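Local coordinates for nidogen (Mus musculus, PDB 1NPE), which probably contributes to basement membrane assembly by linking laminin to other matrix components through this six-bladed YWTD beta-propeller domain, at residues 18-23 / 215-220; 55-60 / 73-78; 141-146 / 166-171. All coordinates share one frame; numbering follows the deposited sequence.

Contact 1: residues 18-23 / 215-220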
loop_
_atom_site.group_PDB
_atom_site.type_symbol
_atom_site.label_atom_id
_atom_site.label_comp_id
_atom_site.label_asym_id
_atom_site.label_seq_id
_atom_site.Cartn_x
_atom_site.Cartn_y
_atom_site.Cartn_z
ATOM N N GLU A 18 -11.946 17.023 -19.541
ATOM C CA GLU A 18 -12.606 17.383 -20.792
ATOM C C GLU A 18 -11.640 17.146 -21.956
ATOM O O GLU A 18 -10.684 17.897 -22.154
ATOM C CB GLU A 18 -13.116 18.832 -20.751
ATOM C CG GLU A 18 -14.156 19.079 -19.640
ATOM C CD GLU A 18 -15.056 20.283 -19.898
ATOM O OE1 GLU A 18 -14.901 21.317 -19.204
ATOM O OE2 GLU A 18 -15.932 20.187 -20.789
ATOM N N ARG A 19 -11.879 16.056 -22.684
ATOM C CA ARG A 19 -11.051 15.649 -23.820
ATOM C C ARG A 19 -9.562 15.518 -23.499
ATOM O O ARG A 19 -8.741 16.330 -23.935
ATOM C CB ARG A 19 -11.273 16.564 -25.034
ATOM C CG ARG A 19 -12.400 16.100 -25.958
ATOM C CD ARG A 19 -12.182 14.650 -26.424
ATOM N NE ARG A 19 -13.166 13.715 -25.865
ATOM C CZ ARG A 19 -12.876 12.674 -25.082
ATOM N NH1 ARG A 19 -11.617 12.411 -24.740
ATOM N NH2 ARG A 19 -13.849 11.873 -24.658
ATOM N N ASN A 20 -9.235 14.493 -22.715
ATOM C CA ASN A 20 -7.862 14.194 -22.306
ATOM C C ASN A 20 -7.131 15.352 -21.615
ATOM O O ASN A 20 -5.900 15.373 -21.576
ATOM C CB ASN A 20 -7.043 13.690 -23.507
ATOM C CG ASN A 20 -7.649 12.445 -24.161
ATOM O OD1 ASN A 20 -7.150 11.960 -25.185
ATOM N ND2 ASN A 20 -8.730 11.933 -23.578
ATOM N N THR A 21 -7.889 16.289 -21.048
ATOM C CA THR A 21 -7.310 17.444 -20.361
ATOM C C THR A 21 -7.848 17.594 -18.934
ATOM O O THR A 21 -9.052 17.487 -18.698
ATOM C CB THR A 21 -7.584 18.753 -21.154
ATOM O OG1 THR A 21 -6.960 18.675 -22.440
ATOM C CG2 THR A 21 -7.040 19.964 -20.415
ATOM N N MET A 22 -6.948 17.816 -17.982
ATOM C CA MET A 22 -7.342 17.995 -16.587
ATOM C C MET A 22 -7.752 19.442 -16.330
ATOM O O MET A 22 -6.976 20.365 -16.599
ATOM C CB MET A 22 -6.186 17.660 -15.634
ATOM C CG MET A 22 -5.651 16.239 -15.703
ATOM S SD MET A 22 -4.477 15.924 -14.351
ATOM C CE MET A 22 -2.922 16.364 -15.100
ATOM N N LYS A 23 -8.961 19.640 -15.807
ATOM C CA LYS A 23 -9.441 20.985 -15.481
ATOM C C LYS A 23 -8.972 21.282 -14.059
ATOM O O LYS A 23 -9.739 21.173 -13.106
ATOM C CB LYS A 23 -10.970 21.045 -15.558
ATOM C CG LYS A 23 -11.576 20.740 -16.935
ATOM C CD LYS A 23 -11.513 21.932 -17.895
ATOM C CE LYS A 23 -10.141 22.097 -18.548
ATOM N NZ LYS A 23 -10.085 23.297 -19.445
ATOM N N THR A 215 -3.743 5.107 -13.474
ATOM C CA THR A 215 -5.000 4.766 -14.113
ATOM C C THR A 215 -4.859 5.250 -15.551
ATOM O O THR A 215 -3.952 6.028 -15.868
ATOM C CB THR A 215 -6.223 5.432 -13.415
ATOM O OG1 THR A 215 -7.433 4.908 -13.977
ATOM C CG2 THR A 215 -6.209 6.947 -13.594
ATOM N N SER A 216 -5.721 4.764 -16.431
ATOM C CA SER A 216 -5.628 5.170 -17.821
ATOM C C SER A 216 -6.937 5.627 -18.436
ATOM O O SER A 216 -8.025 5.286 -17.968
ATOM C CB SER A 216 -5.012 4.048 -18.669
ATOM O OG SER A 216 -5.795 2.863 -18.639
ATOM N N TYR A 217 -6.797 6.455 -19.467
ATOM C CA TYR A 217 -7.916 6.981 -20.230
ATOM C C TYR A 217 -7.422 7.088 -21.669
ATOM O O TYR A 217 -6.844 8.106 -22.068
ATOM C CB TYR A 217 -8.362 8.355 -19.709
ATOM C CG TYR A 217 -9.686 8.796 -20.293
ATOM C CD1 TYR A 217 -10.797 7.953 -20.247
ATOM C CD2 TYR A 217 -9.815 10.019 -20.951
ATOM C CE1 TYR A 217 -11.998 8.307 -20.845
ATOM C CE2 TYR A 217 -11.024 10.387 -21.558
ATOM C CZ TYR A 217 -12.109 9.518 -21.502
ATOM O OH TYR A 217 -13.298 9.841 -22.123
ATOM N N GLY A 218 -7.595 5.997 -22.414
ATOM C CA GLY A 218 -7.170 5.946 -23.802
ATOM C C GLY A 218 -5.665 5.821 -23.962
ATOM O O GLY A 218 -5.051 4.850 -23.502
ATOM N N LYS A 219 -5.076 6.816 -24.619
ATOM C CA LYS A 219 -3.634 6.865 -24.864
ATOM C C LYS A 219 -2.861 7.513 -23.702
ATOM O O LYS A 219 -1.634 7.409 -23.630
ATOM C CB LYS A 219 -3.358 7.636 -26.164
ATOM C CG LYS A 219 -4.140 8.950 -26.281
ATOM C CD LYS A 219 -3.676 9.805 -27.456
ATOM C CE LYS A 219 -3.845 9.097 -28.797
ATOM N NZ LYS A 219 -3.258 9.900 -29.919
ATOM N N ASN A 220 -3.585 8.173 -22.800
ATOM C CA ASN A 220 -2.980 8.853 -21.655
ATOM C C ASN A 220 -2.943 8.076 -20.337
ATOM O O ASN A 220 -3.879 7.354 -19.989
ATOM C CB ASN A 220 -3.685 10.193 -21.405
ATOM C CG ASN A 220 -3.108 11.333 -22.225
ATOM O OD1 ASN A 220 -2.352 11.121 -23.170
ATOM N ND2 ASN A 220 -3.463 12.559 -21.854
#
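Tyr217, where a type II' turn runs to Asn220 between strands 211-217 and 220-225 of one propeller blade, meets Arg19 and Asn20 in the loop that leads from strand 11-17 toward strand 28-33 of the adjacent blade. The contact is made almost wholly by side chains. With CG anti to the backbone N (chi1 -168°), the Tyr217 ring is carried toward the 18-23 loop. Arg19, bent at chi2 and chi3, offers NH2 to Tyr217 OH at 3.3 Å, a long but fairly straight bond (159° at the hydrogen) with the hydroxyl oxygen close to the guanidinium plane. Guanidinium and ring planes are only 14° apart, and Arg19 NH1 stands obliquely off the ring, 3.8 Å from Tyr217 CE2. The Asn20 amide is turned almost perpendicular to the same ring, its ND2 3.4 Å from Tyr217 CE2. Asn220 ND2 also comes near the Asn20 backbone, 3.7 Å from Asn20 O. The Tyr217 side chain also packs on Leu17 and Ile258. Arg19 NH1 and Asn20 ND2 lie 3.1 Å apart as two donors that cannot bond each other. A single long hydrogen bond and van der Waals touch are all that the two segments exchange, which suggests a modest polar link at the surface between adjacent blades.

Contact 2: residues 55-60 / 73-78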
loop_
_atom_site.group_PDB
_atom_site.type_symbol
_atom_site.label_atom_id
_atom_site.label_comp_id
_atom_site.label_asym_id
_atom_site.label_seq_id
_atom_site.Cartn_x
_atom_site.Cartn_y
_atom_site.Cartn_z
ATOM N N ILE A 55 -6.471 2.394 5.282
ATOM C CA ILE A 55 -5.509 1.671 6.118
ATOM C C ILE A 55 -5.499 2.134 7.575
ATOM O O ILE A 55 -4.771 1.582 8.400
ATOM C CB ILE A 55 -4.072 1.819 5.596
ATOM C CG1 ILE A 55 -3.726 3.304 5.458
ATOM C CG2 ILE A 55 -3.902 1.053 4.301
ATOM C CD1 ILE A 55 -2.259 3.573 5.278
ATOM N N SER A 56 -6.280 3.170 7.870
ATOM C CA SER A 56 -6.359 3.737 9.213
ATOM C C SER A 56 -7.199 2.919 10.202
ATOM O O SER A 56 -6.713 2.550 11.271
ATOM C CB SER A 56 -6.877 5.180 9.135
ATOM O OG SER A 56 -6.952 5.779 10.414
ATOM N N GLU A 57 -8.447 2.627 9.842
ATOM C CA GLU A 57 -9.334 1.866 10.717
ATOM C C GLU A 57 -8.911 0.412 10.975
ATOM O O GLU A 57 -8.870 -0.012 12.131
ATOM C CB GLU A 57 -10.784 1.945 10.236
ATOM C CG GLU A 57 -11.789 1.339 11.208
ATOM C CD GLU A 57 -13.233 1.553 10.792
ATOM O OE1 GLU A 57 -13.489 2.348 9.862
ATOM O OE2 GLU A 57 -14.121 0.927 11.405
ATOM N N PRO A 58 -8.680 -0.396 9.918
ATOM C CA PRO A 58 -8.764 -0.154 8.474
ATOM C C PRO A 58 -10.160 -0.494 7.955
ATOM O O PRO A 58 -10.969 -1.067 8.687
ATOM C CB PRO A 58 -7.728 -1.127 7.915
ATOM C CG PRO A 58 -7.881 -2.295 8.806
ATOM C CD PRO A 58 -7.933 -1.642 10.175
ATOM N N SER A 59 -10.435 -0.170 6.693
ATOM C CA SER A 59 -11.748 -0.456 6.120
ATOM C C SER A 59 -11.836 -0.282 4.608
ATOM O O SER A 59 -10.913 0.206 3.963
ATOM C CB SER A 59 -12.817 0.425 6.774
ATOM O OG SER A 59 -12.659 1.780 6.391
ATOM N N ILE A 60 -12.960 -0.728 4.061
ATOM C CA ILE A 60 -13.264 -0.619 2.639
ATOM C C ILE A 60 -14.641 0.015 2.598
ATOM O O ILE A 60 -15.553 -0.435 3.299
ATOM C CB ILE A 60 -13.286 -2.000 1.945
ATOM C CG1 ILE A 60 -11.863 -2.562 1.885
ATOM C CG2 ILE A 60 -13.894 -1.894 0.540
ATOM C CD1 ILE A 60 -11.768 -3.936 1.294
ATOM N N ILE A 73 -18.285 -0.836 4.102
ATOM C CA ILE A 73 -18.821 -2.172 3.858
ATOM C C ILE A 73 -18.059 -3.273 4.583
ATOM O O ILE A 73 -18.649 -4.283 4.961
ATOM C CB ILE A 73 -18.961 -2.507 2.339
ATOM C CG1 ILE A 73 -17.648 -2.262 1.591
ATOM C CG2 ILE A 73 -20.104 -1.702 1.726
ATOM C CD1 ILE A 73 -17.733 -2.530 0.088
ATOM N N ILE A 74 -16.757 -3.078 4.793
ATOM C CA ILE A 74 -15.941 -4.069 5.496
ATOM C C ILE A 74 -14.991 -3.437 6.514
ATOM O O ILE A 74 -14.338 -2.436 6.222
ATOM C CB ILE A 74 -15.115 -4.942 4.525
ATOM C CG1 ILE A 74 -16.038 -5.636 3.512
ATOM C CG2 ILE A 74 -14.329 -5.977 5.309
ATOM C CD1 ILE A 74 -15.332 -6.583 2.551
ATOM N N ARG A 75 -14.930 -4.041 7.706
ATOM C CA ARG A 75 -14.066 -3.586 8.803
ATOM C C ARG A 75 -13.326 -4.773 9.423
ATOM O O ARG A 75 -12.127 -4.701 9.698
ATOM C CB ARG A 75 -14.886 -2.945 9.930
ATOM C CG ARG A 75 -15.876 -1.883 9.531
ATOM C CD ARG A 75 -16.742 -1.504 10.731
ATOM N NE ARG A 75 -17.884 -0.677 10.343
ATOM C CZ ARG A 75 -17.864 0.650 10.295
ATOM N NH1 ARG A 75 -16.761 1.305 10.617
ATOM N NH2 ARG A 75 -18.938 1.324 9.904
ATOM N N GLN A 76 -14.067 -5.850 9.670
ATOM C CA GLN A 76 -13.530 -7.055 10.304
ATOM C C GLN A 76 -12.434 -7.758 9.519
ATOM O O GLN A 76 -12.369 -7.648 8.304
ATOM C CB GLN A 76 -14.660 -8.066 10.559
ATOM C CG GLN A 76 -15.950 -7.489 11.152
ATOM C CD GLN A 76 -15.770 -6.866 12.533
ATOM O OE1 GLN A 76 -16.464 -5.909 12.888
ATOM N NE2 GLN A 76 -14.846 -7.415 13.323
ATOM N N ASP A 77 -11.574 -8.476 10.238
ATOM C CA ASP A 77 -10.496 -9.270 9.651
ATOM C C ASP A 77 -9.788 -8.626 8.454
ATOM O O ASP A 77 -9.605 -9.254 7.407
ATOM C CB ASP A 77 -11.052 -10.652 9.275
ATOM C CG ASP A 77 -9.965 -11.668 8.945
ATOM O OD1 ASP A 77 -8.884 -11.651 9.575
ATOM O OD2 ASP A 77 -10.207 -12.504 8.052
ATOM N N LEU A 78 -9.400 -7.368 8.622
ATOM C CA LEU A 78 -8.699 -6.619 7.587
ATOM C C LEU A 78 -7.324 -6.226 8.078
ATOM O O LEU A 78 -7.163 -5.854 9.244
ATOM C CB LEU A 78 -9.456 -5.341 7.229
ATOM C CG LEU A 78 -10.484 -5.342 6.103
ATOM C CD1 LEU A 78 -11.032 -3.928 5.963
ATOM C CD2 LEU A 78 -9.854 -5.812 4.793
#
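Ile60 and Ile74 form an antiparallel hydrogen-bonded pair in the hairpin of strands 59-64 and 71-74, and the pairing ends in a classic beta bulge. Ile60 N donates to Ile74 O at 3.1 Å, while Ile60 O accepts from two successive amides, Ile73 N at 2.9 Å and Ile74 N at 3.3 Å. Ser59 CA adds a CA-H...O contact to Ile74 O. The charged pair lies beyond the strands: extended Arg75 brings NH1 to 2.8 Å from Glu57 OE2, meeting its syn lone pair within the guanidinium plane, with carboxylate and guanidinium planes 47° apart. Apolar contacts complete the interface. Pro58, preceded by a cis peptide bond, lies alongside Leu78 and runs in the opposing sense, Pro58 CG 3.8 Å from Leu78 CB, and Leu78 CD1 reaches 3.5 Å from Ser59 CA. Ile60 CG2 rests 3.9 Å from Ile73 CG1. Trp95 of strand 92-97 packs against Ile60, Ile74 and Leu78, tying this blade to the next. Glu57 OE1 also forms a salt bridge to Lys36; held between two basic groups, the carboxylate would be favoured in its charged form, its oxygens divided between the start of the blade and the chain leaving its last strand.

Contact 3: residues 141-146 / 166-171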
loop_
_atom_site.group_PDB
_atom_site.type_symbol
_atom_site.label_atom_id
_atom_site.label_comp_id
_atom_site.label_asym_id
_atom_site.label_seq_id
_atom_site.Cartn_x
_atom_site.Cartn_y
_atom_site.Cartn_z
ATOM N N TRP A 141 5.090 -5.540 -4.784
ATOM C CA TRP A 141 6.383 -4.873 -4.729
ATOM C C TRP A 141 7.446 -5.515 -3.848
ATOM O O TRP A 141 8.428 -4.864 -3.491
ATOM C CB TRP A 141 6.226 -3.369 -4.451
ATOM C CG TRP A 141 5.538 -3.029 -3.188
ATOM C CD1 TRP A 141 4.202 -2.834 -3.014
ATOM C CD2 TRP A 141 6.154 -2.764 -1.926
ATOM N NE1 TRP A 141 3.943 -2.452 -1.720
ATOM C CE2 TRP A 141 5.125 -2.397 -1.030
ATOM C CE3 TRP A 141 7.479 -2.792 -1.464
ATOM C CZ2 TRP A 141 5.377 -2.060 0.309
ATOM C CZ3 TRP A 141 7.735 -2.458 -0.126
ATOM C CH2 TRP A 141 6.685 -2.096 0.741
ATOM N N ASN A 142 7.248 -6.799 -3.538
ATOM C CA ASN A 142 8.177 -7.643 -2.758
ATOM C C ASN A 142 9.608 -7.206 -3.086
ATOM O O ASN A 142 10.088 -7.440 -4.192
ATOM C CB ASN A 142 7.973 -9.106 -3.204
ATOM C CG ASN A 142 8.817 -10.124 -2.420
ATOM O OD1 ASN A 142 8.458 -11.299 -2.360
ATOM N ND2 ASN A 142 9.933 -9.692 -1.851
ATOM N N ARG A 143 10.270 -6.557 -2.133
ATOM C CA ARG A 143 11.632 -6.060 -2.342
ATOM C C ARG A 143 12.571 -7.050 -3.023
ATOM O O ARG A 143 13.315 -6.681 -3.933
ATOM C CB ARG A 143 12.247 -5.615 -1.014
ATOM C CG ARG A 143 11.774 -4.271 -0.512
ATOM C CD ARG A 143 12.473 -3.121 -1.220
ATOM N NE ARG A 143 12.103 -1.845 -0.621
ATOM C CZ ARG A 143 12.441 -0.651 -1.099
ATOM N NH1 ARG A 143 13.178 -0.537 -2.199
ATOM N NH2 ARG A 143 11.998 0.437 -0.492
ATOM N N ASP A 144 12.518 -8.307 -2.593
ATOM C CA ASP A 144 13.383 -9.344 -3.148
ATOM C C ASP A 144 12.919 -9.948 -4.466
ATOM O O ASP A 144 13.738 -10.252 -5.331
ATOM C CB ASP A 144 13.635 -10.447 -2.113
ATOM C CG ASP A 144 14.404 -9.938 -0.901
ATOM O OD1 ASP A 144 15.531 -9.425 -1.084
ATOM O OD2 ASP A 144 13.874 -10.033 0.229
ATOM N N ASN A 145 11.612 -10.120 -4.626
ATOM C CA ASN A 145 11.072 -10.695 -5.855
ATOM C C ASN A 145 9.812 -9.981 -6.318
ATOM O O ASN A 145 8.713 -10.532 -6.241
ATOM C CB ASN A 145 10.778 -12.190 -5.667
ATOM C CG ASN A 145 12.037 -13.018 -5.509
ATOM O OD1 ASN A 145 12.579 -13.143 -4.407
ATOM N ND2 ASN A 145 12.519 -13.583 -6.614
ATOM N N PRO A 146 9.954 -8.743 -6.816
ATOM C CA PRO A 146 8.807 -7.962 -7.297
ATOM C C PRO A 146 8.177 -8.640 -8.518
ATOM O O PRO A 146 8.871 -9.279 -9.303
ATOM C CB PRO A 146 9.449 -6.625 -7.671
ATOM C CG PRO A 146 10.813 -7.038 -8.131
ATOM C CD PRO A 146 11.215 -8.024 -7.061
ATOM N N LEU A 166 12.181 -5.299 -12.522
ATOM C CA LEU A 166 11.109 -4.673 -11.756
ATOM C C LEU A 166 11.732 -4.283 -10.423
ATOM O O LEU A 166 12.587 -5.003 -9.908
ATOM C CB LEU A 166 9.950 -5.649 -11.504
ATOM C CG LEU A 166 8.995 -6.053 -12.634
ATOM C CD1 LEU A 166 7.953 -7.044 -12.100
ATOM C CD2 LEU A 166 8.302 -4.827 -13.190
ATOM N N GLY A 167 11.329 -3.137 -9.885
ATOM C CA GLY A 167 11.853 -2.689 -8.608
ATOM C C GLY A 167 10.735 -2.570 -7.593
ATOM O O GLY A 167 10.604 -3.399 -6.692
ATOM N N LEU A 168 9.927 -1.527 -7.735
ATOM C CA LEU A 168 8.801 -1.298 -6.850
ATOM C C LEU A 168 7.543 -1.019 -7.685
ATOM O O LEU A 168 7.158 0.143 -7.876
ATOM C CB LEU A 168 9.098 -0.123 -5.908
ATOM C CG LEU A 168 10.322 -0.234 -4.983
ATOM C CD1 LEU A 168 10.557 1.091 -4.237
ATOM C CD2 LEU A 168 10.145 -1.380 -3.993
ATOM N N PRO A 169 6.951 -2.070 -8.289
ATOM C CA PRO A 169 5.739 -1.857 -9.093
ATOM C C PRO A 169 4.589 -1.544 -8.142
ATOM O O PRO A 169 4.032 -2.439 -7.514
ATOM C CB PRO A 169 5.559 -3.196 -9.813
ATOM C CG PRO A 169 6.173 -4.190 -8.878
ATOM C CD PRO A 169 7.413 -3.466 -8.390
ATOM N N ASN A 170 4.282 -0.257 -7.998
ATOM C CA ASN A 170 3.238 0.182 -7.085
ATOM C C ASN A 170 1.804 0.153 -7.593
ATOM O O ASN A 170 0.882 -0.096 -6.831
ATOM C CB ASN A 170 3.582 1.561 -6.528
ATOM C CG ASN A 170 4.709 1.508 -5.509
ATOM O OD1 ASN A 170 4.839 0.534 -4.755
ATOM N ND2 ASN A 170 5.521 2.554 -5.472
ATOM N N GLY A 171 1.615 0.435 -8.871
ATOM C CA GLY A 171 0.278 0.417 -9.420
ATOM C C GLY A 171 0.271 -0.023 -10.866
ATOM O O GLY A 171 1.300 0.010 -11.543
HETATM O O HOH W 1 12.676 -4.485 -5.395
#
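Trp141 and Leu168 bring their CA atoms to within 4.8 Å, the loop 141-146 curling against the chain that leads into strand 169-175 without direct backbone bonding; instead, a water donates to Arg143 O and Gly167 O, 2.7 Å from each. Leu168 CD2 touches two flat groups. It lies over one face of the Arg143 guanidinium, offset toward the rim and 3.6 Å from Arg143 NH1, and also stands obliquely off the indole, 3.9 Å from Trp141 CE3. Asn170 OD1 sits over one face of the Trp141 ring, 3.8 Å from Trp141 CD1, with the amide turned 80° to the ring. That oxygen accepts from Arg125 and is also hydrogen-bonded to a polar side chain of another protein chain, while Arg143 NH2 makes a salt bridge to an acidic side chain there. An alanine in place of Leu168 would lack the branch that lies over the Arg143 guanidinium and touches Trp141 CE3, and would probably open a gap beside the indole. At the end of the loop, Pro146 CG touches Leu166 CB at 3.7 Å, and Pro146 CB meets Pro169 CD at 3.8 Å. The contact thus joins two successive blades: Leu166 and Pro169 also pack on Ile148 of strand 147-152 and on Asp185 of strand 180-185, while Pro169 O bonds Thr139 of strand 135-140.

In the fold
All three contacts belong to one six-bladed propeller. Along the chain, contacts 2 and 3 follow one another within the long span between the two segments of contact 1, and they occupy different class B receptor repeats. Contacts 1 and 2 lie on opposite sides of the chain's centre, 31 Å apart between centres. Contact 3 comes closer to each, its nearest atoms about 7 Å from contact 1 and about 10 Å from contact 2. The Leu168 side chain lies about 7 Å from a bound cadmium ion, that of Leu78 about 13 Å from one. Another protein chain, consistent with a laminin partner, engages contact 3 through polar bonds and packs on Ile55 and Ser56 of contact 2, but does not touch contact 1.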